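Local coordinates for prenyltransference for protein (Lavandula lanata, PDB 5HC8) that catalyses the head-to-middle coupling of two dimethylallyl diphosphate molecules into lavandulyl diphosphate, as a prenyltransferase of the undecaprenyl diphosphate synthase family, at residues F70-S73 against K74-D78; G37-T40 against G41-W45; A64-P67 against Q68-N71; L80-I83 against Y84-F87; K218-P221 against D222-E225. One frame throughout, in Å; residues are numbered along the deposited sequence.

Contact 1 (F70-S73 against K74-D78). With PIS (trihydrogen thiodiphosphate), chain C; 61G (2-methylbuta-1,3-diene), chain D; ISY (3-methylbut-3-enylsulfanyl(phosphonooxy)phosphinic acid), chain F.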
# COMPACT_ATOMS: atom_id res chain seq x y z
N PHE A 70 5.64 19.41 2.52
CA PHE A 70 5.82 20.83 2.12
C PHE A 70 4.81 21.79 2.79
O PHE A 70 4.98 23.00 2.72
CB PHE A 70 5.79 21.00 0.59
CG PHE A 70 7.05 20.56 -0.08
CD1 PHE A 70 8.13 21.42 -0.14
CD2 PHE A 70 7.21 19.26 -0.55
CE1 PHE A 70 9.32 21.02 -0.72
CE2 PHE A 70 8.39 18.85 -1.14
CZ PHE A 70 9.44 19.74 -1.25
N ASN A 71 3.77 21.24 3.40
CA ASN A 71 2.75 21.98 4.14
C ASN A 71 3.11 22.20 5.57
O ASN A 71 2.28 22.72 6.35
CB ASN A 71 1.41 21.25 4.06
CG ASN A 71 0.74 21.44 2.71
OD1 ASN A 71 1.07 22.35 1.97
ND2 ASN A 71 -0.21 20.56 2.39
N ARG A 72 4.31 21.83 5.95
CA ARG A 72 4.83 22.15 7.28
C ARG A 72 5.35 23.58 7.23
O ARG A 72 5.31 24.21 6.17
CB ARG A 72 5.95 21.21 7.71
CG ARG A 72 5.40 19.78 7.86
CD ARG A 72 6.45 18.86 8.45
NE ARG A 72 6.01 17.49 8.49
CZ ARG A 72 6.58 16.51 9.21
NH1 ARG A 72 7.65 16.74 9.98
NH2 ARG A 72 6.08 15.30 9.13
N SER A 73 5.83 24.08 8.36
CA SER A 73 6.31 25.45 8.41
C SER A 73 7.51 25.64 7.49
O SER A 73 8.31 24.70 7.25
CB SER A 73 6.66 25.88 9.85
OG SER A 73 7.98 25.53 10.17
N LYS A 74 7.68 26.87 7.00
CA LYS A 74 8.75 27.14 6.12
C LYS A 74 10.07 26.89 6.74
O LYS A 74 11.03 26.36 6.11
CB LYS A 74 8.70 28.56 5.62
CG LYS A 74 9.78 28.79 4.56
CD LYS A 74 9.37 29.79 3.48
CE LYS A 74 9.89 31.18 3.79
NZ LYS A 74 11.36 31.27 3.60
N MET A 75 10.20 27.24 8.00
CA MET A 75 11.51 27.09 8.57
C MET A 75 11.87 25.60 8.83
O MET A 75 13.03 25.24 8.67
CB MET A 75 11.67 27.94 9.81
CG MET A 75 10.76 27.58 10.94
SD MET A 75 11.80 27.37 12.39
CE MET A 75 12.18 25.64 12.18
N GLU A 76 10.89 24.79 9.20
CA GLU A 76 11.12 23.34 9.41
C GLU A 76 11.58 22.69 8.10
O GLU A 76 12.55 21.93 8.09
CB GLU A 76 9.85 22.66 9.90
CG GLU A 76 10.10 21.17 10.14
CD GLU A 76 9.01 20.52 10.92
OE1 GLU A 76 8.34 21.26 11.64
OE2 GLU A 76 8.85 19.25 10.87
N VAL A 77 10.84 22.96 7.04
CA VAL A 77 11.17 22.42 5.75
C VAL A 77 12.59 22.89 5.31
O VAL A 77 13.38 22.10 4.73
CB VAL A 77 10.09 22.79 4.70
CG1 VAL A 77 10.55 22.44 3.30
CG2 VAL A 77 8.74 22.17 5.01
N ASP A 78 12.96 24.15 5.57
CA ASP A 78 14.24 24.67 5.08
C ASP A 78 15.37 24.06 5.87
O ASP A 78 16.40 23.69 5.30
CB ASP A 78 14.34 26.23 5.10
CG ASP A 78 13.31 26.92 4.17
OD1 ASP A 78 12.71 26.29 3.24
OD2 ASP A 78 13.06 28.12 4.39
P1 PIS C . 6.68 13.40 14.31
O1 PIS C . 7.79 14.15 13.43
P2 PIS C . 8.39 13.78 12.01
S1 PIS C . 7.04 13.43 11.14
O2 PIS C . 6.14 12.11 13.65
O3 PIS C . 7.28 13.10 15.69
O4 PIS C . 9.23 12.58 12.27
O5 PIS C . 5.48 14.40 14.34
O6 PIS C . 9.15 15.10 11.51
CAC 61G D . 9.79 14.28 6.98
CAE 61G D . 11.04 14.08 7.88
CAB 61G D . 12.47 14.04 7.44
CAD 61G D . 10.79 13.72 9.24
CAA 61G D . 9.42 13.74 9.59
P1 ISY F . 1.93 11.16 8.75
O2 ISY F . 3.19 11.71 7.82
P3 ISY F . 4.69 11.94 8.22
O4 ISY F . 2.46 10.27 9.95
O5 ISY F . 0.83 10.42 7.94
O6 ISY F . 1.31 12.43 9.32
O7 ISY F . 4.80 12.41 9.63
O8 ISY F . 5.38 12.83 7.09
S9 ISY F . 5.54 9.98 8.23
C10 ISY F . 5.89 9.77 6.50
C11 ISY F . 7.39 9.82 6.49
C12 ISY F . 8.15 10.67 5.51
C13 ISY F . 9.61 10.65 5.56
C14 ISY F . 7.47 11.66 4.65
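Arg72 reaches one turn up the chain to Glu76, at the N-terminal end of helix 74-89 in this cis-prenyltransferase fold. Its NH1 donates to Glu76 OE2 at 2.9 Å in a salt bridge, the oxygen lying near the guanidinium plane, while the carboxylate plane stands 80° from it. The same NH1 donates to O6 of the thiodiphosphate at 2.7 Å, and NH2 comes within 3.2 Å of ISY O7. Glu76 and the two bound phosphate groups thus meet the rim of one guanidinium, and the butadiene CAC lies over a face of it. Both chains run out extended: Glu76 CG stands opposite its backbone N (chi1 -179°), and Arg72 stays straight from CG to NE. The second shell fixes the cation and its mate. Arg24 makes another salt bridge to Glu76 OE2, and Gly243 O of the second subunit accepts from Arg72 NE, which brings the dimer partner to the diphosphate site. Ser73 is the N-cap that starts the helix; its OG accepts from Glu76 N at 3.2 Å and so helps set where Glu76 sits. Nearer the backbone the packing is apolar, with Val77 CG2 4.0 Å from Arg72 CB and Val77 CG1 4.3 Å from Phe70 CD1. The first full helical turn closes where Val77 N donates to Ser73 O at 3.1 Å.

Contact 2 (G37-T40 against G41-W45). With PIS (trihydrogen thiodiphosphate), chain C.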
# COMPACT_ATOMS: atom_id res chain seq x y z
N GLY A 37 16.03 16.97 16.76
CA GLY A 37 15.40 15.66 16.43
C GLY A 37 15.72 15.23 15.02
O GLY A 37 16.23 14.14 14.77
N HIS A 38 15.43 16.11 14.08
CA HIS A 38 15.79 15.81 12.70
C HIS A 38 17.25 15.59 12.42
O HIS A 38 17.60 14.73 11.60
CB HIS A 38 15.29 16.90 11.79
CG HIS A 38 13.81 16.94 11.70
ND1 HIS A 38 13.11 18.12 11.57
CD2 HIS A 38 12.89 15.94 11.69
CE1 HIS A 38 11.81 17.84 11.48
NE2 HIS A 38 11.66 16.52 11.54
N GLN A 39 18.14 16.35 13.06
CA GLN A 39 19.54 16.22 12.79
C GLN A 39 20.05 14.90 13.38
O GLN A 39 20.92 14.26 12.79
CB GLN A 39 20.36 17.41 13.40
CG GLN A 39 21.83 17.32 13.15
CD GLN A 39 22.17 17.42 11.69
OE1 GLN A 39 22.17 18.51 11.12
NE2 GLN A 39 22.47 16.29 11.07
N THR A 40 19.51 14.52 14.54
CA THR A 40 19.96 13.28 15.20
C THR A 40 19.45 12.06 14.40
O THR A 40 20.14 11.04 14.25
CB THR A 40 19.79 13.22 16.76
OG1 THR A 40 19.04 12.11 17.22
CG2 THR A 40 19.33 14.43 17.38
N GLY A 41 18.27 12.21 13.82
CA GLY A 41 17.79 11.23 12.88
C GLY A 41 18.69 11.06 11.69
O GLY A 41 19.07 9.94 11.38
N VAL A 42 19.07 12.16 11.03
CA VAL A 42 19.80 12.06 9.81
C VAL A 42 21.19 11.49 10.08
O VAL A 42 21.71 10.73 9.26
CB VAL A 42 19.87 13.38 9.03
CG1 VAL A 42 20.60 13.18 7.70
CG2 VAL A 42 18.47 13.85 8.74
N ASN A 43 21.73 11.79 11.26
CA ASN A 43 23.01 11.18 11.68
C ASN A 43 22.99 9.68 11.80
O ASN A 43 24.04 9.08 11.72
CB ASN A 43 23.49 11.78 13.00
CG ASN A 43 23.95 13.23 12.86
OD1 ASN A 43 24.20 13.74 11.76
ND2 ASN A 43 24.04 13.91 13.98
N ASN A 44 21.82 9.06 11.98
CA ASN A 44 21.72 7.60 12.00
C ASN A 44 21.86 6.98 10.63
O ASN A 44 22.22 5.81 10.53
CB ASN A 44 20.38 7.14 12.61
CG ASN A 44 20.18 7.59 14.03
OD1 ASN A 44 19.05 7.72 14.51
ND2 ASN A 44 21.26 7.85 14.71
N TRP A 45 21.53 7.72 9.57
CA TRP A 45 21.45 7.11 8.23
C TRP A 45 22.71 6.39 7.80
O TRP A 45 22.66 5.29 7.27
CB TRP A 45 21.04 8.11 7.21
CG TRP A 45 19.70 8.74 7.33
CD1 TRP A 45 18.79 8.59 8.33
CD2 TRP A 45 19.15 9.68 6.45
NE1 TRP A 45 17.71 9.32 8.08
CE2 TRP A 45 17.90 10.04 6.95
CE3 TRP A 45 19.62 10.30 5.29
CZ2 TRP A 45 17.11 10.99 6.35
CZ3 TRP A 45 18.82 11.23 4.68
CH2 TRP A 45 17.59 11.56 5.21
P1 PIS C . 6.68 13.40 14.31
O1 PIS C . 7.79 14.15 13.43
P2 PIS C . 8.39 13.78 12.01
S1 PIS C . 7.04 13.43 11.14
O2 PIS C . 6.14 12.11 13.65
O3 PIS C . 7.28 13.10 15.69
O4 PIS C . 9.23 12.58 12.27
O5 PIS C . 5.48 14.40 14.34
O6 PIS C . 9.15 15.10 11.51
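Helix 34-54 carries His38 into the diphosphate pocket of the fold, and the turn from His38 to Val42 is an ordinary alpha-helical one: Val42 N donates to His38 O at 3.0 Å, and Val42 CG2 packs against that same oxygen at 3.1 Å. Gly41 N to Gly37 O and Asn43 N to Gln39 O repeat the pattern on the neighbouring rungs. Asn44 N makes a weak bond to Thr40 O at 3.4 Å and a shorter one to Gly41 O. Gln39 bends at chi2 (65°), which folds its amide onward along the helix, toward Asn43, so that NE2 gives a weak bond to Asn43 OD1 at 3.2 Å; the two amide planes lie 25° apart. Val42 CG1 sits over one face of the Trp45 indole, 3.8 Å above its plane and toward the rim. Gln39 and Val42 also rest on Ile83 of helix 74-89, and Thr40 meets Pro221. The imidazole of His38 meets PIS O6 at its edge, NE2 donating at 2.9 Å. The bond is almost linear at 176°, so NE2 meets head-on the oxygen that also takes a bond from Arg72 NH1, consistent with a shared grip on the phosphate.

Contact 3 (A64-P67 against Q68-N71). With ISY (3-methylbut-3-enylsulfanyl(phosphonooxy)phosphinic acid), chain F; 61G (2-methylbuta-1,3-diene), chain D.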
# COMPACT_ATOMS: atom_id res chain seq x y z
N ALA A 64 12.67 10.43 2.88
CA ALA A 64 13.01 11.61 3.74
C ALA A 64 11.98 12.75 3.62
O ALA A 64 11.88 13.61 4.48
CB ALA A 64 14.37 12.14 3.38
N LEU A 65 11.23 12.79 2.52
CA LEU A 65 10.39 13.97 2.37
C LEU A 65 9.30 13.63 1.39
O LEU A 65 9.60 13.23 0.30
CB LEU A 65 11.23 15.13 1.90
CG LEU A 65 10.44 16.44 1.94
CD1 LEU A 65 10.44 17.04 3.33
CD2 LEU A 65 11.04 17.44 0.96
N SER A 66 8.07 13.75 1.83
CA SER A 66 6.88 13.63 1.02
C SER A 66 6.37 14.96 0.46
O SER A 66 6.75 16.02 0.98
CB SER A 66 5.71 12.99 1.83
OG SER A 66 5.15 13.90 2.76
N PRO A 67 5.47 14.91 -0.54
CA PRO A 67 4.88 16.20 -0.99
C PRO A 67 4.10 16.86 0.12
O PRO A 67 4.18 18.08 0.29
CB PRO A 67 3.93 15.79 -2.12
CG PRO A 67 4.57 14.52 -2.66
CD PRO A 67 5.08 13.80 -1.42
N GLN A 68 3.34 16.05 0.86
CA GLN A 68 2.61 16.54 2.02
C GLN A 68 3.44 17.32 3.03
O GLN A 68 2.97 18.33 3.61
CB GLN A 68 1.91 15.36 2.71
CG GLN A 68 0.72 14.74 1.94
CD GLN A 68 1.08 13.98 0.65
OE1 GLN A 68 2.17 13.38 0.54
NE2 GLN A 68 0.20 14.08 -0.38
N ASN A 69 4.68 16.88 3.26
CA ASN A 69 5.58 17.55 4.12
C ASN A 69 5.84 19.02 3.77
O ASN A 69 6.31 19.77 4.63
CB ASN A 69 6.95 16.89 4.14
CG ASN A 69 7.01 15.53 4.88
OD1 ASN A 69 7.96 14.72 4.66
ND2 ASN A 69 6.09 15.31 5.80
N PHE A 70 5.64 19.41 2.52
CA PHE A 70 5.82 20.83 2.12
C PHE A 70 4.81 21.79 2.79
O PHE A 70 4.98 23.00 2.72
CB PHE A 70 5.79 21.00 0.59
CG PHE A 70 7.05 20.56 -0.08
CD1 PHE A 70 8.13 21.42 -0.14
CD2 PHE A 70 7.21 19.26 -0.55
CE1 PHE A 70 9.32 21.02 -0.72
CE2 PHE A 70 8.39 18.85 -1.14
CZ PHE A 70 9.44 19.74 -1.25
N ASN A 71 3.77 21.24 3.40
CA ASN A 71 2.75 21.98 4.14
C ASN A 71 3.11 22.20 5.57
O ASN A 71 2.28 22.72 6.35
CB ASN A 71 1.41 21.25 4.06
CG ASN A 71 0.74 21.44 2.71
OD1 ASN A 71 1.07 22.35 1.97
ND2 ASN A 71 -0.21 20.56 2.39
P1 ISY F . 1.93 11.16 8.75
O2 ISY F . 3.19 11.71 7.82
P3 ISY F . 4.69 11.94 8.22
O4 ISY F . 2.46 10.27 9.95
O5 ISY F . 0.83 10.42 7.94
O6 ISY F . 1.31 12.43 9.32
O7 ISY F . 4.80 12.41 9.63
O8 ISY F . 5.38 12.83 7.09
S9 ISY F . 5.54 9.98 8.23
C10 ISY F . 5.89 9.77 6.50
C11 ISY F . 7.39 9.82 6.49
C12 ISY F . 8.15 10.67 5.51
C13 ISY F . 9.61 10.65 5.56
C14 ISY F . 7.47 11.66 4.65
CAC 61G D . 9.79 14.28 6.98
CAE 61G D . 11.04 14.08 7.88
CAB 61G D . 12.47 14.04 7.44
CAD 61G D . 10.79 13.72 9.24
CAA 61G D . 9.42 13.74 9.59
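Asn69 turns its amide back toward Ser66, and each side chain accepts from the other's backbone N at the exit of strand 59-65. Asn69 OD1 accepts from Ser66 N at 3.0 Å, the donor standing 54° out of the carbonyl plane rather than on a lone pair. In return Ser66 OG accepts from Asn69 N at 3.1 Å; chi1 of 74° sets OG between the backbone N and carbonyl carbon, facing the 3-10 turn. With OD1 held by Ser66 N, the amide presents ND2 to the diphosphate analogue, donating to ISY O8 at 2.9 Å, and ND2 also gives a bond to Gly243 O of the second subunit. Leu65 divides its two methyls: CD1 lies across Asn69 CB at 3.6 Å, and CD2 reaches Phe70 CZ, also at 3.6 Å, with the leucine and phenylalanine side chains nearly at right angles. Pro67 and Gln68 run side by side, pointing the same way, with Gln68 OE1 3.5 Å from Pro67 CD; Asn202 ND2 donates to that OE1. Phe70 N closes the 3-10 turn onto Pro67 O at 3.0 Å. The turn links the strand, bonded through Ala64 to Ala139 of strand 135-140, to helix 74-89, whose Met81 packs on both Leu65 and Phe70.

Contact 4 (L80-I83 against Y84-F87). With 61G (2-methylbuta-1,3-diene), chain D.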
# COMPACT_ATOMS: atom_id res chain seq x y z
N LEU A 80 15.30 20.98 7.20
CA LEU A 80 15.42 19.65 6.58
C LEU A 80 16.24 19.70 5.29
O LEU A 80 17.09 18.88 5.08
CB LEU A 80 14.01 19.07 6.30
CG LEU A 80 13.26 18.61 7.56
CD1 LEU A 80 11.83 18.20 7.21
CD2 LEU A 80 13.99 17.48 8.26
N MET A 81 15.93 20.63 4.39
CA MET A 81 16.65 20.70 3.14
C MET A 81 18.14 20.89 3.39
O MET A 81 18.98 20.33 2.70
CB MET A 81 16.17 21.88 2.28
CG MET A 81 14.73 21.90 1.77
SD MET A 81 14.27 20.43 0.90
CE MET A 81 12.63 20.92 0.39
N ARG A 82 18.49 21.72 4.36
CA ARG A 82 19.91 22.03 4.63
C ARG A 82 20.65 20.80 5.22
O ARG A 82 21.76 20.48 4.86
CB ARG A 82 19.94 23.25 5.59
CG ARG A 82 20.93 24.34 5.28
CD ARG A 82 20.45 25.31 4.20
NE ARG A 82 21.45 25.36 3.13
CZ ARG A 82 21.58 26.30 2.19
NH1 ARG A 82 20.77 27.36 2.15
NH2 ARG A 82 22.54 26.18 1.27
N ILE A 83 19.97 20.10 6.12
CA ILE A 83 20.50 18.91 6.71
C ILE A 83 20.73 17.87 5.66
O ILE A 83 21.73 17.14 5.75
CB ILE A 83 19.50 18.33 7.69
CG1 ILE A 83 19.51 19.11 8.97
CG2 ILE A 83 19.90 16.92 8.04
CD1 ILE A 83 18.49 18.53 9.93
N TYR A 84 19.83 17.80 4.67
CA TYR A 84 20.00 16.81 3.62
C TYR A 84 21.19 17.17 2.72
O TYR A 84 21.89 16.30 2.24
CB TYR A 84 18.70 16.54 2.81
CG TYR A 84 17.59 15.98 3.71
CD1 TYR A 84 17.91 15.27 4.87
CD2 TYR A 84 16.25 16.20 3.44
CE1 TYR A 84 16.94 14.81 5.70
CE2 TYR A 84 15.28 15.71 4.29
CZ TYR A 84 15.65 15.02 5.40
OH TYR A 84 14.73 14.50 6.30
N GLU A 85 21.39 18.46 2.47
CA GLU A 85 22.55 18.88 1.69
C GLU A 85 23.83 18.46 2.40
O GLU A 85 24.75 17.93 1.82
CB GLU A 85 22.56 20.39 1.55
CG GLU A 85 23.79 20.87 0.77
CD GLU A 85 23.87 22.40 0.68
OE1 GLU A 85 24.34 22.91 -0.35
OE2 GLU A 85 23.44 23.07 1.62
N ASP A 86 23.88 18.76 3.66
CA ASP A 86 25.01 18.39 4.46
C ASP A 86 25.21 16.88 4.45
O ASP A 86 26.37 16.41 4.39
CB ASP A 86 24.79 18.93 5.87
CG ASP A 86 25.85 18.49 6.84
OD1 ASP A 86 27.03 18.85 6.64
OD2 ASP A 86 25.52 17.80 7.83
N PHE A 87 24.12 16.08 4.53
CA PHE A 87 24.25 14.61 4.56
C PHE A 87 24.90 14.08 3.27
O PHE A 87 25.79 13.22 3.31
CB PHE A 87 22.86 13.94 4.84
CG PHE A 87 22.81 12.47 4.48
CD1 PHE A 87 23.32 11.50 5.35
CD2 PHE A 87 22.25 12.07 3.29
CE1 PHE A 87 23.28 10.15 5.03
CE2 PHE A 87 22.20 10.72 2.94
CZ PHE A 87 22.71 9.76 3.80
CAC 61G D . 9.79 14.28 6.98
CAE 61G D . 11.04 14.08 7.88
CAB 61G D . 12.47 14.04 7.44
CAD 61G D . 10.79 13.72 9.24
CAA 61G D . 9.42 13.74 9.59
O HOH W 1 23.26 16.29 8.16
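A chi1 of -62° sets the Tyr84 ring opposite its own carbonyl carbon, and chi2 of -26° then swings it flat over the preceding turn of helix 74-89. There Leu80 O lies over one face, 3.2 Å above the ring plane and toward the rim, while still accepting from Tyr84 N at 3.0 Å. Leu80 runs alongside the ring, pointing the same way; its CD2 comes within 3.6 Å of Tyr84 OH. Leu80 CD2 also lies 3.8 Å from 61G CAB. Both side chains thus line the hydrocarbon pocket, with the butadiene at the edge of the tyrosine ring, although the very short approach of the hydroxyl to it is doubtful. Trp45 of helix 34-54 also meets the ring. Replacing Tyr84 by an alanine would probably leave Trp45 and Leu80 without their aromatic neighbour and open a gap beside the butadiene. On the outer side Arg82 and Glu85 lie alongside each other: Arg82 NH2 donates to Glu85 OE2 at 3.3 Å on its syn side, and NE adds a weak bond to the same oxygen. Arg82 also makes a cation-pi contact with Tyr116. One water bridges Ile83 O and Asp86 OD2, donating to them at 3.0 and 2.7 Å.

Contact 5 (K218-P221 against D222-E225)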
# COMPACT_ATOMS: atom_id res chain seq x y z
N LYS A 218 9.83 2.33 18.04
CA LYS A 218 11.01 3.15 18.18
C LYS A 218 10.97 4.41 17.38
O LYS A 218 10.71 4.36 16.22
CB LYS A 218 12.29 2.41 17.78
CG LYS A 218 12.81 1.49 18.85
CD LYS A 218 14.23 1.88 19.23
CE LYS A 218 14.72 0.93 20.28
NZ LYS A 218 16.16 0.69 20.01
N LEU A 219 11.29 5.54 18.01
CA LEU A 219 11.28 6.83 17.36
C LEU A 219 12.57 6.93 16.54
O LEU A 219 13.64 6.46 16.95
CB LEU A 219 11.15 7.97 18.40
CG LEU A 219 9.94 7.92 19.35
CD1 LEU A 219 10.03 9.16 20.24
CD2 LEU A 219 8.60 7.83 18.61
N PHE A 220 12.48 7.48 15.34
CA PHE A 220 13.61 7.27 14.45
C PHE A 220 14.96 7.82 15.00
O PHE A 220 16.01 7.27 14.67
CB PHE A 220 13.42 7.82 13.09
CG PHE A 220 14.48 7.30 12.12
CD1 PHE A 220 14.39 6.01 11.62
CD2 PHE A 220 15.55 8.06 11.76
CE1 PHE A 220 15.37 5.50 10.81
CE2 PHE A 220 16.50 7.57 10.90
CZ PHE A 220 16.41 6.29 10.43
N PRO A 221 14.96 8.94 15.76
CA PRO A 221 16.27 9.31 16.31
C PRO A 221 16.93 8.21 17.18
O PRO A 221 18.16 8.24 17.37
CB PRO A 221 15.95 10.56 17.13
CG PRO A 221 14.86 11.20 16.41
CD PRO A 221 13.97 9.99 16.01
N ASP A 222 16.13 7.30 17.73
CA ASP A 222 16.65 6.14 18.52
C ASP A 222 16.96 4.90 17.68
O ASP A 222 17.43 3.89 18.21
CB ASP A 222 15.66 5.77 19.65
CG ASP A 222 15.54 6.85 20.70
OD1 ASP A 222 16.56 7.52 20.96
OD2 ASP A 222 14.41 7.06 21.21
N PHE A 223 16.74 4.99 16.37
CA PHE A 223 16.75 3.84 15.49
C PHE A 223 18.16 3.64 14.98
O PHE A 223 18.72 4.50 14.36
CB PHE A 223 15.84 4.10 14.28
CG PHE A 223 15.61 2.91 13.43
CD1 PHE A 223 16.53 2.56 12.45
CD2 PHE A 223 14.46 2.13 13.56
CE1 PHE A 223 16.34 1.46 11.61
CE2 PHE A 223 14.28 1.03 12.72
CZ PHE A 223 15.22 0.70 11.76
N GLY A 224 18.72 2.48 15.24
CA GLY A 224 20.07 2.20 14.80
C GLY A 224 20.23 0.91 14.09
O GLY A 224 19.25 0.28 13.63
N GLU A 225 21.48 0.47 14.05
CA GLU A 225 21.80 -0.77 13.37
C GLU A 225 21.04 -1.99 13.96
O GLU A 225 20.65 -2.90 13.19
CB GLU A 225 23.27 -1.04 13.34
CG GLU A 225 24.05 0.06 12.65
CD GLU A 225 25.54 -0.27 12.59
OE1 GLU A 225 26.30 0.60 13.00
OE2 GLU A 225 25.93 -1.36 12.10
O HOH W 2 12.27 5.42 20.67
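The loop between strand 212-215 and helix 225-237 turns beside the diphosphate pocket, and a pair of phenylalanines, Phe220 and Phe223, faces inward from it. Their planes are nearly parallel, 16° apart, yet the centroids stand 5.2 Å from each other, so the rings are slid apart and barely overlap. Contact runs along the CD1-CE1 side of Phe220, with Phe220 CE1 3.6 Å from Phe223 CD1 and Phe220 CD1 3.6 Å from Phe223 CB. In both residues CG lies across from the backbone N (chi1 -167° and -171°), which sends the rings off the same side of the turn toward Ile48 of helix 34-54. An alanine in place of Phe220 is likely to strip the Phe223 ring of this neighbour and open a gap next to Ile48. The backbone between them is a short 3-10 turn: Asp222 N donates to Leu219 O at 2.7 Å and Phe223 N to Phe220 O at 2.9 Å. Behind it, Leu219 and Pro221 pack on helix 23-30, where Trp26 NE1 donates to Asp222 OD1. Lys218 crosses Asp222 at about a right angle, its CD 4.2 Å from Asp222 CB, but its ammonium goes to Asp227 in a salt bridge. The other carboxylate oxygen, Asp222 OD2, accepts at 2.7 Å from a water that takes its own hydrogen bond from Leu219 N at 2.8 Å.

How the contacts relate
Contacts 3, 1 and 4 follow one another from strand 59-65 into helix 74-89; contacts 3 and 1 share Phe70 and Asn71, and Phe70 CE1 meets Met81 CE of contact 4 at 3.5 Å. Helix 34-54, holding contact 2, packs against that helix: Glu76 OE2 of contact 1 lies 3.3 Å from His38 CE1, and Trp45 CH2 lies 3.3 Å from Tyr84 CE1 of contact 4. Contacts 1 and 2 both touch the thiodiphosphate, contacts 1 and 3 the intact diphosphate analogue, and contacts 1, 2, 3 and 4 all reach the butadiene. Contact 5 touches contact 2, Thr40 OG1 lying 3.5 Å from Pro221 CB, while its nearest atoms stay about 11 Å from contact 1.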